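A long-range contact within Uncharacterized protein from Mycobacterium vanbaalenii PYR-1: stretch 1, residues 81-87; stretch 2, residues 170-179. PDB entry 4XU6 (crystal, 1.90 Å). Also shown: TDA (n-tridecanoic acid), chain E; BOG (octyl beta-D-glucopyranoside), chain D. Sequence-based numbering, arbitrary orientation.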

ATOM      1  N   GLY A  81      -5.365 -11.656   4.295  1.00 23.44           N
ATOM      2  CA  GLY A  81      -4.530 -10.480   4.125  1.00 23.66           C
ATOM      3  C   GLY A  81      -3.366 -10.748   3.190  1.00 22.79           C
ATOM      4  O   GLY A  81      -3.007  -9.896   2.390  1.00 22.72           O
ATOM      5  N   GLY A  82      -2.777 -11.937   3.287  1.00 19.81           N
ATOM      6  CA  GLY A  82      -1.660 -12.291   2.435  1.00 19.82           C
ATOM      7  C   GLY A  82      -2.093 -12.485   0.992  1.00 19.22           C
ATOM      8  O   GLY A  82      -1.405 -12.061   0.061  1.00 20.41           O
ATOM      9  N   VAL A  83      -3.227 -13.143   0.792  1.00 18.61           N
ATOM     10  CA  VAL A  83      -3.735 -13.309  -0.570  1.00 19.73           C
ATOM     11  C   VAL A  83      -4.057 -11.941  -1.193  1.00 18.12           C
ATOM     12  O   VAL A  83      -3.756 -11.679  -2.359  1.00 20.43           O
ATOM     13  N   ALA A  84      -4.658 -11.065  -0.396  1.00 19.53           N
ATOM     14  CA  ALA A  84      -4.971  -9.714  -0.861  1.00 21.17           C
ATOM     15  C   ALA A  84      -3.695  -8.941  -1.223  1.00 20.36           C
ATOM     16  O   ALA A  84      -3.664  -8.206  -2.205  1.00 21.43           O
ATOM     17  N   ALA A  85      -2.638  -9.113  -0.434  1.00 20.60           N
ATOM     18  CA  ALA A  85      -1.380  -8.404  -0.696  1.00 20.68           C
ATOM     19  C   ALA A  85      -0.767  -8.864  -2.016  1.00 20.35           C
ATOM     20  O   ALA A  85      -0.277  -8.050  -2.798  1.00 20.38           O
ATOM     21  N   VAL A  86      -0.789 -10.172  -2.258  1.00 20.40           N
ATOM     22  CA  VAL A  86      -0.219 -10.723  -3.494  1.00 19.34           C
ATOM     23  C   VAL A  86      -1.055 -10.320  -4.713  1.00 19.10           C
ATOM     24  O   VAL A  86      -0.522  -9.891  -5.734  1.00 20.12           O
ATOM     25  N   VAL A  87      -2.371 -10.429  -4.597  1.00 21.83           N
ATOM     26  CA  VAL A  87      -3.229 -10.002  -5.696  1.00 21.50           C
ATOM     27  C   VAL A  87      -3.124  -8.493  -5.952  1.00 18.92           C
ATOM     28  O   VAL A  87      -3.050  -8.068  -7.095  1.00 20.06           O
ATOM     29  N   ALA A 170       6.796 -13.068  -2.921  1.00 21.34           N
ATOM     30  CA  ALA A 170       5.633 -12.809  -2.074  1.00 20.67           C
ATOM     31  C   ALA A 170       4.599 -13.923  -2.208  1.00 17.86           C
ATOM     32  O   ALA A 170       4.012 -14.343  -1.226  1.00 17.56           O
ATOM     33  N   PHE A 171       4.375 -14.387  -3.433  1.00 18.31           N
ATOM     34  CA  PHE A 171       3.510 -15.540  -3.682  1.00 20.23           C
ATOM     35  C   PHE A 171       3.952 -16.767  -2.851  1.00 17.76           C
ATOM     36  O   PHE A 171       3.139 -17.376  -2.148  1.00 18.87           O
ATOM     37  N   GLY A 172       5.233 -17.116  -2.917  1.00 22.37           N
ATOM     38  CA  GLY A 172       5.737 -18.242  -2.138  1.00 21.46           C
ATOM     39  C   GLY A 172       5.557 -18.091  -0.629  1.00 21.38           C
ATOM     40  O   GLY A 172       5.175 -19.040   0.067  1.00 20.04           O
ATOM     41  N   VAL A 173       5.842 -16.900  -0.106  1.00 20.26           N
ATOM     42  CA  VAL A 173       5.623 -16.635   1.314  1.00 20.44           C
ATOM     43  C   VAL A 173       4.165 -16.889   1.722  1.00 21.09           C
ATOM     44  O   VAL A 173       3.881 -17.510   2.757  1.00 19.79           O
ATOM     45  N   VAL A 174       3.237 -16.404   0.905  1.00 19.84           N
ATOM     46  CA  VAL A 174       1.826 -16.543   1.231  1.00 19.08           C
ATOM     47  C   VAL A 174       1.325 -17.986   1.021  1.00 19.21           C
ATOM     48  O   VAL A 174       0.518 -18.475   1.800  1.00 21.23           O
ATOM     49  N   ALA A 175       1.819 -18.666  -0.014  1.00 20.08           N
ATOM     50  CA  ALA A 175       1.445 -20.065  -0.245  1.00 19.02           C
ATOM     51  C   ALA A 175       1.886 -20.929   0.927  1.00 20.59           C
ATOM     52  O   ALA A 175       1.165 -21.831   1.354  1.00 21.12           O
ATOM     53  N   ALA A 176       3.078 -20.641   1.444  1.00 20.33           N
ATOM     54  CA  ALA A 176       3.615 -21.344   2.606  1.00 21.74           C
ATOM     55  C   ALA A 176       2.698 -21.125   3.798  1.00 24.20           C
ATOM     56  O   ALA A 176       2.396 -22.054   4.542  1.00 23.76           O
ATOM     57  N   LEU A 177       2.261 -19.881   3.983  1.00 21.76           N
ATOM     58  CA  LEU A 177       1.355 -19.547   5.074  1.00 21.71           C
ATOM     59  C   LEU A 177       0.024 -20.281   4.919  1.00 22.27           C
ATOM     60  O   LEU A 177      -0.575 -20.715   5.915  1.00 22.43           O
ATOM     61  N   LEU A 178      -0.439 -20.423   3.678  1.00 20.21           N
ATOM     62  CA  LEU A 178      -1.681 -21.155   3.428  1.00 19.69           C
ATOM     63  C   LEU A 178      -1.548 -22.632   3.821  1.00 21.76           C
ATOM     64  O   LEU A 178      -2.496 -23.226   4.319  1.00 21.62           O
ATOM     65  N   GLY A 179      -0.384 -23.220   3.575  1.00 22.47           N
ATOM     66  CA  GLY A 179      -0.126 -24.590   4.013  1.00 22.46           C
ATOM     67  C   GLY A 179      -0.168 -24.727   5.526  1.00 22.76           C
ATOM     68  O   GLY A 179      -0.757 -25.676   6.053  1.00 22.23           O
TER

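Two helical segments, far apart in sequence, pack here in nearly antiparallel fashion, their N-to-C directions differing by 160° and their axes approaching to 9.5 Å. The contact buries 258 Å² over both sides, and it is made without a single hydrogen bond between the segments. The backbone polar groups are largely satisfied within each helix, as in Val-86 N to Gly-82 O (3.1 Å) and Val-174 N to Ala-170 O (3.1 Å), so the side chains need supply only shape and apolar surface.

The backbones come nearest at Gly-82, whose CA lies 5.6 Å from CA of Val-174. Glycine suits this place because a CB here would point toward the other helix and sit only 3.1 Å from CG2 of Val-174. Without it, that methyl reaches the backbone itself, with Val-174 CG2 3.5 Å from Gly-82 O. The other branch, Val-174 CG1, lies 3.8 Å from Val-83 N, so one valine spans two successive residues of the partner helix.

Val-86 and Val-174 both point inward and form the heart of the apolar packing. Each adopts the t rotamer, and their CG2 methyls meet at 3.7 Å. Compact and branched at CB, valine fills space close to a helix backbone with little conformational freedom to lose. Val-86 CG2 also rests 3.7 Å from Ala-170 O and 4.2 Å from Ala-170 CB; the small alanine points inward too, yet leaves room for the valine. On its other branch, Val-86 CG1 lies 4.3 Å from Phe-171 CB.

At the flank, Val-83 (t) points sideways, its CG2 lying 4.1 Å from Val-174 CG1 and 4.3 Å from Leu-178 CD1. Leu-178 also leaves its helix sideways, but its longer side chain, with chi1 m and chi2 t, brings its end nearer the partner. Phe-171 does the reverse: with chi1 t, its ring leads away from the partner helix, and its contact with Val-86 is made near the backbone.

The tridecanoic acid chain extends this apolar surface. Its C28 lies over one face of the Phe-171 ring, 3.4 Å from CD1 of Phe-171, while C31 lies 3.8 Å from Val-86 CG1. The terminal carbon C33 approaches Val-174 CG1 (3.8 Å) and Val-83 CG2 (4.0 Å), touching both helices. The octyl glucoside tail instead meets the first helix: its C5' lies 3.8 Å from Gly-81 CA, and its C7' 4.0 Å from Ala-85 CB.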

ATOM      1  CB  VAL A  83      -4.956 -14.249  -0.617  1.00 20.19           C
ATOM      2  CG1 VAL A  83      -5.625 -14.187  -1.986  1.00 22.90           C
ATOM      3  CG2 VAL A  83      -4.518 -15.684  -0.312  1.00 22.42           C
ATOM      4  CB  ALA A  84      -5.783  -8.969   0.195  1.00 21.21           C
ATOM      5  CB  ALA A  85      -0.389  -8.609   0.455  1.00 21.82           C
ATOM      6  CB  VAL A  86      -0.075 -12.266  -3.416  1.00 20.53           C
ATOM      7  CG1 VAL A  86       0.365 -12.830  -4.777  1.00 22.92           C
ATOM      8  CG2 VAL A  86       0.952 -12.634  -2.350  1.00 19.69           C
ATOM      9  CB  VAL A  87      -4.693 -10.405  -5.482  1.00 26.50           C
ATOM     10  CG1 VAL A  87      -5.569  -9.811  -6.581  1.00 28.55           C
ATOM     11  CG2 VAL A  87      -4.818 -11.927  -5.488  1.00 25.91           C
ATOM     12  CB  ALA A 170       5.004 -11.441  -2.410  1.00 20.68           C
ATOM     13  CB  PHE A 171       3.487 -15.828  -5.199  1.00 19.04           C
ATOM     14  CG  PHE A 171       2.901 -17.176  -5.578  1.00 20.53           C
ATOM     15  CD1 PHE A 171       1.675 -17.602  -5.074  1.00 24.64           C
ATOM     16  CD2 PHE A 171       3.582 -17.997  -6.467  1.00 24.28           C
ATOM     17  CE1 PHE A 171       1.143 -18.849  -5.439  1.00 24.26           C
ATOM     18  CE2 PHE A 171       3.064 -19.239  -6.847  1.00 26.69           C
ATOM     19  CZ  PHE A 171       1.845 -19.660  -6.347  1.00 23.22           C
ATOM     20  CB  VAL A 173       6.003 -15.181   1.669  1.00 20.38           C
ATOM     21  CG1 VAL A 173       5.559 -14.838   3.094  1.00 21.04           C
ATOM     22  CG2 VAL A 173       7.499 -14.967   1.500  1.00 21.95           C
ATOM     23  CB  VAL A 174       0.968 -15.488   0.484  1.00 21.15           C
ATOM     24  CG1 VAL A 174      -0.517 -15.758   0.673  1.00 23.42           C
ATOM     25  CG2 VAL A 174       1.340 -14.082   0.994  1.00 20.06           C
ATOM     26  CB  ALA A 175       2.072 -20.579  -1.549  1.00 18.29           C
ATOM     27  CB  ALA A 176       5.027 -20.840   2.923  1.00 20.44           C
ATOM     28  CB  LEU A 177       1.126 -18.033   5.124  1.00 22.80           C
ATOM     29  CG  LEU A 177       0.122 -17.470   6.127  1.00 29.12           C
ATOM     30  CD1 LEU A 177       0.764 -17.395   7.472  1.00 32.35           C
ATOM     31  CD2 LEU A 177      -0.320 -16.085   5.685  1.00 33.56           C
ATOM     32  CB  LEU A 178      -2.099 -21.043   1.963  1.00 21.01           C
ATOM     33  CG  LEU A 178      -2.594 -19.659   1.543  1.00 22.38           C
ATOM     34  CD1 LEU A 178      -2.786 -19.577   0.031  1.00 22.76           C
ATOM     35  CD2 LEU A 178      -3.891 -19.362   2.271  1.00 25.31           C
TER
HETATM   36  O21 TDA E 304       3.314 -12.423 -14.710  1.00 38.27           O
HETATM   37  O22 TDA E 304       2.986 -14.173 -16.208  1.00 39.98           O
HETATM   38  C21 TDA E 304       2.989 -13.811 -15.031  1.00 32.23           C
HETATM   39  C22 TDA E 304       2.592 -14.774 -13.951  1.00 27.69           C
HETATM   40  C23 TDA E 304       2.965 -14.247 -12.562  1.00 27.84           C
HETATM   41  C24 TDA E 304       2.412 -15.151 -11.460  1.00 28.30           C
HETATM   42  C25 TDA E 304       2.878 -14.690 -10.077  1.00 25.32           C
HETATM   43  C26 TDA E 304       2.318 -15.563  -8.958  1.00 31.04           C
HETATM   44  C27 TDA E 304       0.819 -15.318  -8.860  1.00 30.30           C
HETATM   45  C28 TDA E 304       0.179 -16.119  -7.750  1.00 35.45           C
HETATM   46  C29 TDA E 304      -1.331 -15.949  -7.814  1.00 34.42           C
HETATM   47  C30 TDA E 304      -1.944 -16.716  -6.658  1.00 32.27           C
HETATM   48  C31 TDA E 304      -1.562 -16.059  -5.340  1.00 34.74           C
HETATM   49  C32 TDA E 304      -2.317 -16.693  -4.178  1.00 34.82           C
HETATM   50  C33 TDA E 304      -1.572 -16.486  -2.866  1.00 34.63           C
HETATM   51  C1  BOG D 303      -3.813  -9.686  12.583  1.00 49.28           C
HETATM   52  O1  BOG D 303      -3.355  -8.967  11.446  1.00 55.14           O
HETATM   53  C2  BOG D 303      -4.938  -8.912  13.245  1.00 48.22           C
HETATM   54  O2  BOG D 303      -4.547  -7.554  13.495  1.00 57.25           O
HETATM   55  C3  BOG D 303      -5.297  -9.604  14.547  1.00 57.22           C
HETATM   56  O3  BOG D 303      -6.451  -8.963  15.109  1.00 59.21           O
HETATM   57  C4  BOG D 303      -5.630 -11.075  14.323  1.00 54.69           C
HETATM   58  O4  BOG D 303      -5.330 -11.816  15.514  1.00 60.99           O
HETATM   59  C5  BOG D 303      -4.922 -11.772  13.159  1.00 49.27           C
HETATM   60  O5  BOG D 303      -4.356 -10.927  12.148  1.00 51.90           O
HETATM   61  C6  BOG D 303      -6.004 -12.594  12.492  1.00 42.75           C
HETATM   62  O6  BOG D 303      -7.244 -11.875  12.545  1.00 59.96           O
HETATM   63  C1' BOG D 303      -3.397  -9.779  10.274  1.00 44.44           C
HETATM   64  C2' BOG D 303      -2.522  -9.123   9.223  1.00 40.40           C
HETATM   65  C3' BOG D 303      -3.179  -9.236   7.862  1.00 36.31           C
HETATM   66  C4' BOG D 303      -2.708  -8.087   6.981  1.00 40.12           C
HETATM   67  C5' BOG D 303      -1.733  -8.577   5.920  1.00 33.95           C
HETATM   68  C6' BOG D 303      -0.920  -7.424   5.365  1.00 34.38           C
HETATM   69  C7' BOG D 303       0.095  -7.924   4.348  1.00 35.53           C
HETATM   70  C8' BOG D 303       0.925  -6.765   3.829  1.00 35.15           C